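Local atomic coordinates of DNA protection during starvation protein (Halobacterium salinarum, PDB entry 1TJO), a protein that probably protects DNA from oxidative damage by oxidising Fe(2+) with hydrogen peroxide and storing it as a ferric mineral inside a hollow shell of twelve subunits. Residues C30-N35 and V85-V91; Q47-H51 and V107-D111; R26-C30 and L139-D145. Residue numbers count along the deposited sequence, not the author numbering.

Overall arrangement
All three contacts use helix 24-54, the first helix of a ferritin-like four-helix bundle. Contacts 1 and 3 lie toward its N-terminal end, share C30 and touch, with centres about 10 Å apart. Contact 1, against the end of helix 60-87, is buried and mostly apolar. Contact 3, against the end of helix 115-142, is only partly buried, and leucines there mix with an arginine and a glutamine. Contact 2, also partly buried, lies on the opposite side of the chain's centre, its centre about 27 Å from that of contact 1 and 33 Å from that of contact 3. There the partner is a loop without regular structure, and charged and polar groups replace the hydrocarbon.

Contact 1. Residues C30-N35 and V85-V91; sequences CVDALN and VQALGGV. With MG (magnesium ion), chain Q.
Residues 30-35 form about a turn and a half of helix 24-54, facing the last turn of the antiparallel helix 60-87; CA atoms come closest at V31 and V85 (5.4 Å). C30 CB lies 3.9 Å from L88 CD1. V31 (chi1 t) sets CG1 3.9 Å from V85 CG1 and CG2 3.9 Å from L88 CB. L34 (m, t) fits its CB 3.6 Å from V85 CG2. N35 ND2 donates to V91 O at 3.0 Å and its OD1 accepts from H93 N, so asparagine suits this place. A Schellman motif closes helix 60-87, with G90 N to V85 O (3.0 Å) and G89 N to Q86 O (2.9 Å). G89 holds positive phi, easy for glycine; a CB on G90 would strike V31. Q86 binds magnesium through OE1 at 2.4 Å, with waters 1-3, E56 of one neighbouring subunit and H168 of another. Of the two iron-translocation residues here, V85 packs inward while Q86 offers its amide oxygen to metal at the subunit junction.

Contact 2. Residues Q47-H51 and V107-D111; sequences QLKKH and VEDED
Beside the ferritin-like bundle, the loop between the short helix 96-102 and helix 115-142 is fastened to helix 24-54 by a polar network that includes a His-carboxylate hydrogen bond. Residues 47-51 are helical; residues 107-111 are irregular and run the same way, with CA atoms nearest at Q47 and V107 (7.5 Å) and at K50 and E110 (9.3 Å). Q47, K50 and H51 are long enough to bridge a gap too wide for backbone contact. Q47 OE1 accepts from E108 N at 2.9 Å, and its NE2 goes to D122 of helix 115-142. K50, extended with all four chi angles t, delivers its ammonium to a cluster of oxygens: NZ donates to D111 O (2.8 Å), to E108 OE2 (2.9 Å, a salt bridge) and to water 4 (3.1 Å), which lies 3.0 Å from E108 O and 2.9 Å from E110 OE1, linking NZ to the loop. E108 (m, t) points at the helix, and its OE2 also receives H51 NE2 at 3.0 Å, near the plane of the imidazole, while OE1 pairs with N121. H51 ND1 turns to D122, so both ring nitrogens are satisfied. E110 accepts from the backbone nitrogens of A94 and S95 of a neighbouring subunit, and D111 from A11 of that subunit. H52, a ligand of the ferroxidase iron, and W53, an iron-translocation residue, follow next along the helix. D109 (chi1 p), whose OD2 also bonds Y113 OH, folds the loop into an Asx turn, with D111 N donating to D109 OD2 at 3.3 Å.

Contact 3. Residues R26-C30 and L139-D145; sequences RAEQC and LAENLGD
L143 (m, t) lies over the face of helix 24-54 formed by R26, Q29 and C30, burying more area than any other residue of the two segments. Its CD1 is 3.7 Å from C30 SG, its CD2 3.7 Å from Q29 NE2 and its CB 3.8 Å from R26 CG, so a branched apolar side chain suits a place bordered by that sulfur, that amide and the methylenes of R26. The backbones run antiparallel: CA atoms pair R26 with L143 (6.6 Å) and C30 with A140 (6.4 Å). Residues 26-30 are helical, while residues 139-145 leave helix 115-142 by a tight turn. L139 (t, p) puts CD2 3.7 Å from Q29 O. A140 is small enough to let C30 approach, with SG 4.4 Å from its CB. Arginine suits this partly exposed position, for its aliphatic part covers L143 while its guanidinium reaches the helix terminus: R26 NH1 donates to L143 O at 2.9 Å, in the guanidinium plane, and R26 NE is held in a salt bridge with D23. The turn is a Schellman motif, D145 N bonding A140 O and G144 N bonding E141 O, each at 2.9 Å; G144 has positive phi, readily adopted by glycine. D145 then takes the N-cap position of helix 146-169, its side chain capping a backbone N just beyond, OD1 also bonded to T148 OG1 and OD2 in a salt bridge with R84. This Schellman ending and Asp N-cap make the tight alpha-alpha hairpin between helices 115-142 and 146-169, which packs on the start of helix 24-54 in this ferritin-like four-helix bundle.

Contact 1. Residues C30-N35 and V85-V91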
loop_
_atom_site.group_PDB
_atom_site.type_symbol
_atom_site.label_atom_id
_atom_site.label_comp_id
_atom_site.label_asym_id
_atom_site.label_seq_id
_atom_site.Cartn_x
_atom_site.Cartn_y
_atom_site.Cartn_z
ATOM N N CYS A 30 7.473 -35.370 20.133
ATOM C CA CYS A 30 7.039 -34.352 19.190
ATOM C C CYS A 30 8.047 -34.201 18.054
ATOM O O CYS A 30 7.657 -34.108 16.928
ATOM C CB CYS A 30 6.822 -33.024 19.897
ATOM S SG CYS A 30 5.209 -32.939 20.769
ATOM N N VAL A 31 9.345 -34.153 18.350
ATOM C CA VAL A 31 10.355 -33.939 17.321
ATOM C C VAL A 31 10.382 -35.088 16.339
ATOM O O VAL A 31 10.522 -34.884 15.167
ATOM C CB VAL A 31 11.732 -33.697 17.936
ATOM C CG1 VAL A 31 12.864 -33.905 16.927
ATOM C CG2 VAL A 31 11.781 -32.350 18.550
ATOM N N ASP A 32 10.245 -36.318 16.822
ATOM C CA ASP A 32 10.196 -37.478 15.936
ATOM C C ASP A 32 9.105 -37.319 14.893
ATOM O O ASP A 32 9.318 -37.585 13.678
ATOM C CB ASP A 32 9.962 -38.772 16.735
ATOM C CG ASP A 32 11.162 -39.176 17.600
ATOM O OD1 ASP A 32 12.246 -38.542 17.516
ATOM O OD2 ASP A 32 11.088 -40.146 18.394
ATOM N N ALA A 33 7.971 -36.796 15.342
ATOM C CA ALA A 33 6.824 -36.618 14.465
ATOM C C ALA A 33 7.053 -35.462 13.497
ATOM O O ALA A 33 6.858 -35.617 12.297
ATOM C CB ALA A 33 5.607 -36.376 15.261
ATOM N N LEU A 34 7.476 -34.316 14.021
ATOM C CA LEU A 34 7.671 -33.135 13.201
ATOM C C LEU A 34 8.760 -33.373 12.122
ATOM O O LEU A 34 8.621 -32.921 10.989
ATOM C CB LEU A 34 8.048 -31.943 14.079
ATOM C CG LEU A 34 6.953 -31.449 15.044
ATOM C CD1 LEU A 34 7.544 -30.512 16.026
ATOM C CD2 LEU A 34 5.859 -30.781 14.275
ATOM N N ASN A 35 9.854 -34.017 12.478
ATOM C CA ASN A 35 10.945 -34.268 11.515
ATOM C C ASN A 35 10.495 -35.173 10.380
ATOM O O ASN A 35 10.877 -35.005 9.202
ATOM C CB ASN A 35 12.187 -34.853 12.218
ATOM C CG ASN A 35 13.363 -33.893 12.211
ATOM O OD1 ASN A 35 13.354 -32.907 11.444
ATOM N ND2 ASN A 35 14.368 -34.162 13.040
ATOM N N VAL A 85 10.956 -28.036 15.472
ATOM C CA VAL A 85 11.944 -29.042 15.864
ATOM C C VAL A 85 13.095 -28.402 16.602
ATOM O O VAL A 85 13.461 -28.856 17.675
ATOM C CB VAL A 85 12.510 -29.772 14.670
ATOM C CG1 VAL A 85 13.729 -30.651 15.007
ATOM C CG2 VAL A 85 11.394 -30.665 14.079
ATOM N N GLN A 86 13.628 -27.334 16.033
ATOM C CA GLN A 86 14.738 -26.634 16.658
ATOM C C GLN A 86 14.363 -26.001 18.015
ATOM O O GLN A 86 15.118 -26.149 18.967
ATOM C CB GLN A 86 15.295 -25.606 15.690
ATOM C CG GLN A 86 16.743 -25.379 15.833
ATOM C CD GLN A 86 16.973 -24.459 16.948
ATOM O OE1 GLN A 86 17.972 -24.529 17.673
ATOM N NE2 GLN A 86 16.020 -23.606 17.151
ATOM N N ALA A 87 13.167 -25.431 18.121
ATOM C CA ALA A 87 12.701 -24.818 19.355
ATOM C C ALA A 87 12.574 -25.827 20.469
ATOM O O ALA A 87 12.808 -25.477 21.631
ATOM C CB ALA A 87 11.416 -24.084 19.183
ATOM N N LEU A 88 12.233 -27.062 20.108
ATOM C CA LEU A 88 12.084 -28.143 21.074
ATOM C C LEU A 88 13.408 -28.861 21.360
ATOM O O LEU A 88 13.424 -29.868 22.066
ATOM C CB LEU A 88 11.035 -29.119 20.603
ATOM C CG LEU A 88 9.598 -28.594 20.540
ATOM C CD1 LEU A 88 8.726 -29.631 19.989
ATOM C CD2 LEU A 88 9.090 -28.137 21.881
ATOM N N GLY A 89 14.503 -28.338 20.816
ATOM C CA GLY A 89 15.844 -28.821 21.114
ATOM C C GLY A 89 16.332 -29.978 20.253
ATOM O O GLY A 89 17.253 -30.689 20.640
ATOM N N GLY A 90 15.680 -30.198 19.113
ATOM C CA GLY A 90 16.094 -31.162 18.148
ATOM C C GLY A 90 16.853 -30.573 16.975
ATOM O O GLY A 90 17.040 -29.335 16.885
ATOM N N VAL A 91 17.235 -31.453 16.052
ATOM C CA VAL A 91 17.930 -31.069 14.838
ATOM C C VAL A 91 17.086 -31.359 13.602
ATOM O O VAL A 91 16.852 -32.494 13.238
ATOM C CB VAL A 91 19.288 -31.843 14.736
ATOM C CG1 VAL A 91 20.011 -31.510 13.472
ATOM C CG2 VAL A 91 20.155 -31.531 15.907
HETATM MG MG MG Q . 18.311 -23.882 19.975
HETATM O O HOH W 1 16.281 -24.017 20.538
HETATM O O HOH W 2 19.084 -25.832 20.419
HETATM O O HOH W 3 18.728 -23.344 21.951
#

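Contact 2. Residues Q47-H51 and V107-D111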
loop_
_atom_site.group_PDB
_atom_site.type_symbol
_atom_site.label_atom_id
_atom_site.label_comp_id
_atom_site.label_asym_id
_atom_site.label_seq_id
_atom_site.Cartn_x
_atom_site.Cartn_y
_atom_site.Cartn_z
ATOM N N GLN A 47 8.522 -31.589 -5.564
ATOM C CA GLN A 47 7.729 -32.175 -6.646
ATOM C C GLN A 47 6.689 -31.194 -7.197
ATOM O O GLN A 47 6.435 -31.162 -8.397
ATOM C CB GLN A 47 7.034 -33.420 -6.180
ATOM C CG GLN A 47 6.444 -34.200 -7.344
ATOM C CD GLN A 47 6.328 -35.698 -7.077
ATOM O OE1 GLN A 47 7.338 -36.402 -7.042
ATOM N NE2 GLN A 47 5.100 -36.181 -6.880
ATOM N N LEU A 48 6.176 -30.334 -6.324
ATOM C CA LEU A 48 5.282 -29.257 -6.757
ATOM C C LEU A 48 6.066 -28.299 -7.646
ATOM O O LEU A 48 5.568 -27.845 -8.679
ATOM C CB LEU A 48 4.693 -28.519 -5.557
ATOM C CG LEU A 48 3.677 -29.289 -4.741
ATOM C CD1 LEU A 48 3.301 -28.557 -3.497
ATOM C CD2 LEU A 48 2.403 -29.610 -5.510
ATOM N N LYS A 49 7.287 -27.983 -7.227
ATOM C CA LYS A 49 8.167 -27.151 -8.061
ATOM C C LYS A 49 8.391 -27.774 -9.411
ATOM O O LYS A 49 8.225 -27.123 -10.402
ATOM C CB LYS A 49 9.513 -26.886 -7.382
ATOM C CG LYS A 49 9.484 -25.888 -6.211
ATOM C CD LYS A 49 8.903 -24.588 -6.596
ATOM C CE LYS A 49 9.799 -23.731 -7.354
ATOM N NZ LYS A 49 9.689 -22.260 -6.844
ATOM N N LYS A 50 8.713 -29.068 -9.458
ATOM C CA LYS A 50 8.876 -29.766 -10.720
ATOM C C LYS A 50 7.655 -29.595 -11.612
ATOM O O LYS A 50 7.761 -29.295 -12.788
ATOM C CB LYS A 50 9.041 -31.250 -10.453
ATOM C CG LYS A 50 9.157 -32.055 -11.705
ATOM C CD LYS A 50 9.368 -33.512 -11.338
ATOM C CE LYS A 50 9.519 -34.336 -12.583
ATOM N NZ LYS A 50 9.602 -35.822 -12.349
ATOM N N HIS A 51 6.494 -29.866 -11.065
ATOM C CA HIS A 51 5.264 -29.784 -11.845
ATOM C C HIS A 51 4.928 -28.364 -12.306
ATOM O O HIS A 51 4.463 -28.203 -13.444
ATOM C CB HIS A 51 4.134 -30.460 -11.092
ATOM C CG HIS A 51 4.391 -31.919 -10.870
ATOM N ND1 HIS A 51 3.725 -32.667 -9.927
ATOM C CD2 HIS A 51 5.262 -32.761 -11.478
ATOM C CE1 HIS A 51 4.186 -33.912 -9.965
ATOM N NE2 HIS A 51 5.115 -33.994 -10.898
ATOM N N VAL A 107 8.242 -40.507 -4.456
ATOM C CA VAL A 107 8.758 -39.440 -5.285
ATOM C C VAL A 107 8.783 -39.884 -6.739
ATOM O O VAL A 107 9.158 -41.025 -7.027
ATOM C CB VAL A 107 10.189 -39.039 -4.821
ATOM C CG1 VAL A 107 10.275 -38.936 -3.314
ATOM C CG2 VAL A 107 11.213 -40.002 -5.278
ATOM N N GLU A 108 8.387 -39.028 -7.665
ATOM C CA GLU A 108 8.542 -39.318 -9.084
ATOM C C GLU A 108 9.990 -39.472 -9.440
ATOM O O GLU A 108 10.831 -38.767 -8.908
ATOM C CB GLU A 108 8.041 -38.168 -9.975
ATOM C CG GLU A 108 6.573 -38.160 -10.157
ATOM C CD GLU A 108 6.041 -37.066 -11.057
ATOM O OE1 GLU A 108 4.810 -37.033 -11.190
ATOM O OE2 GLU A 108 6.822 -36.279 -11.659
ATOM N N ASP A 109 10.263 -40.301 -10.436
ATOM C CA ASP A 109 11.592 -40.318 -11.024
ATOM C C ASP A 109 11.773 -39.045 -11.874
ATOM O O ASP A 109 10.869 -38.226 -11.957
ATOM C CB ASP A 109 11.876 -41.621 -11.774
ATOM C CG ASP A 109 11.116 -41.792 -13.062
ATOM O OD1 ASP A 109 11.160 -42.945 -13.563
ATOM O OD2 ASP A 109 10.541 -40.914 -13.705
ATOM N N GLU A 110 12.925 -38.877 -12.489
ATOM C CA GLU A 110 13.266 -37.572 -13.096
ATOM C C GLU A 110 12.690 -37.313 -14.474
ATOM O O GLU A 110 12.881 -36.206 -15.044
ATOM C CB GLU A 110 14.796 -37.386 -13.102
ATOM C CG GLU A 110 15.336 -37.170 -11.703
ATOM C CD GLU A 110 14.859 -35.852 -11.115
ATOM O OE1 GLU A 110 14.208 -35.889 -10.046
ATOM O OE2 GLU A 110 15.148 -34.806 -11.720
ATOM N N ASP A 111 11.984 -38.279 -15.040
ATOM C CA ASP A 111 11.308 -38.010 -16.290
ATOM C C ASP A 111 10.083 -37.163 -15.982
ATOM O O ASP A 111 9.674 -37.046 -14.818
ATOM C CB ASP A 111 10.910 -39.283 -17.002
ATOM C CG ASP A 111 12.114 -40.076 -17.497
ATOM O OD1 ASP A 111 13.230 -39.516 -17.626
ATOM O OD2 ASP A 111 11.994 -41.267 -17.822
HETATM O O HOH W 4 11.363 -35.996 -9.804
#

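Contact 3. Residues R26-C30 and L139-D145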
loop_
_atom_site.group_PDB
_atom_site.type_symbol
_atom_site.label_atom_id
_atom_site.label_comp_id
_atom_site.label_asym_id
_atom_site.label_seq_id
_atom_site.Cartn_x
_atom_site.Cartn_y
_atom_site.Cartn_z
ATOM N N ARG A 26 9.242 -35.473 26.526
ATOM C CA ARG A 26 8.064 -34.978 25.809
ATOM C C ARG A 26 8.480 -34.456 24.444
ATOM O O ARG A 26 7.901 -34.809 23.429
ATOM C CB ARG A 26 7.423 -33.825 26.625
ATOM C CG ARG A 26 5.936 -33.673 26.515
ATOM C CD ARG A 26 5.228 -33.434 27.878
ATOM N NE ARG A 26 5.737 -32.260 28.585
ATOM C CZ ARG A 26 5.119 -31.077 28.742
ATOM N NH1 ARG A 26 3.917 -30.821 28.236
ATOM N NH2 ARG A 26 5.738 -30.123 29.436
ATOM N N ALA A 27 9.524 -33.633 24.441
ATOM C CA ALA A 27 10.009 -32.977 23.220
ATOM C C ALA A 27 10.439 -33.991 22.183
ATOM O O ALA A 27 10.169 -33.839 20.994
ATOM C CB ALA A 27 11.171 -32.052 23.540
ATOM N N GLU A 28 11.087 -35.063 22.627
ATOM C CA GLU A 28 11.556 -36.096 21.695
ATOM C C GLU A 28 10.421 -36.751 20.900
ATOM O O GLU A 28 10.564 -37.018 19.697
ATOM C CB GLU A 28 12.370 -37.145 22.450
ATOM C CG GLU A 28 13.125 -38.083 21.531
ATOM C CD GLU A 28 13.888 -39.130 22.305
ATOM O OE1 GLU A 28 14.053 -38.961 23.541
ATOM O OE2 GLU A 28 14.300 -40.123 21.665
ATOM N N GLN A 29 9.275 -36.983 21.544
ATOM C CA GLN A 29 8.119 -37.569 20.851
ATOM C C GLN A 29 7.573 -36.641 19.782
ATOM O O GLN A 29 7.297 -37.061 18.671
ATOM C CB GLN A 29 7.005 -37.899 21.836
ATOM C CG GLN A 29 7.369 -39.040 22.735
ATOM C CD GLN A 29 6.327 -39.287 23.823
ATOM O OE1 GLN A 29 5.257 -39.828 23.549
ATOM N NE2 GLN A 29 6.631 -38.877 25.047
ATOM N N CYS A 30 7.473 -35.370 20.133
ATOM C CA CYS A 30 7.039 -34.352 19.190
ATOM C C CYS A 30 8.047 -34.201 18.054
ATOM O O CYS A 30 7.657 -34.108 16.928
ATOM C CB CYS A 30 6.822 -33.024 19.897
ATOM S SG CYS A 30 5.209 -32.939 20.769
ATOM N N LEU A 139 -1.128 -36.373 18.917
ATOM C CA LEU A 139 0.051 -36.660 19.716
ATOM C C LEU A 139 0.448 -35.429 20.506
ATOM O O LEU A 139 0.687 -35.500 21.703
ATOM C CB LEU A 139 1.209 -37.132 18.824
ATOM C CG LEU A 139 2.581 -37.231 19.483
ATOM C CD1 LEU A 139 2.544 -38.378 20.468
ATOM C CD2 LEU A 139 3.637 -37.445 18.472
ATOM N N ALA A 140 0.538 -34.282 19.822
ATOM C CA ALA A 140 0.947 -33.052 20.486
ATOM C C ALA A 140 -0.058 -32.650 21.553
ATOM O O ALA A 140 0.341 -32.278 22.657
ATOM C CB ALA A 140 1.174 -31.923 19.441
ATOM N N GLU A 141 -1.350 -32.749 21.274
ATOM C CA GLU A 141 -2.316 -32.286 22.272
ATOM C C GLU A 141 -2.292 -33.228 23.501
ATOM O O GLU A 141 -2.346 -32.772 24.657
ATOM C CB GLU A 141 -3.701 -32.057 21.664
ATOM C CG GLU A 141 -3.766 -30.703 20.952
ATOM C CD GLU A 141 -4.923 -29.750 21.349
ATOM O OE1 GLU A 141 -6.029 -30.312 21.553
ATOM O OE2 GLU A 141 -4.738 -28.440 21.392
ATOM N N ASN A 142 -2.077 -34.510 23.253
ATOM C CA ASN A 142 -2.013 -35.501 24.330
ATOM C C ASN A 142 -0.815 -35.303 25.235
ATOM O O ASN A 142 -0.900 -35.588 26.432
ATOM C CB ASN A 142 -1.987 -36.925 23.755
ATOM C CG ASN A 142 -3.339 -37.372 23.240
ATOM O OD1 ASN A 142 -3.431 -38.336 22.459
ATOM N ND2 ASN A 142 -4.400 -36.681 23.656
ATOM N N LEU A 143 0.293 -34.811 24.677
ATOM C CA LEU A 143 1.468 -34.436 25.461
ATOM C C LEU A 143 1.357 -33.033 26.098
ATOM O O LEU A 143 2.257 -32.649 26.808
ATOM C CB LEU A 143 2.737 -34.494 24.610
ATOM C CG LEU A 143 3.107 -35.860 24.014
ATOM C CD1 LEU A 143 4.190 -35.725 22.991
ATOM C CD2 LEU A 143 3.522 -36.837 25.096
ATOM N N GLY A 144 0.302 -32.268 25.819
ATOM C CA GLY A 144 0.132 -30.945 26.411
ATOM C C GLY A 144 0.888 -29.851 25.678
ATOM O O GLY A 144 1.032 -28.714 26.167
ATOM N N ASP A 145 1.340 -30.184 24.474
ATOM C CA ASP A 145 2.083 -29.228 23.641
ATOM C C ASP A 145 1.081 -28.597 22.686
ATOM O O ASP A 145 1.027 -28.894 21.467
ATOM C CB ASP A 145 3.232 -29.899 22.900
ATOM C CG ASP A 145 4.095 -28.895 22.155
ATOM O OD1 ASP A 145 5.099 -29.336 21.555
ATOM O OD2 ASP A 145 3.799 -27.653 22.131
#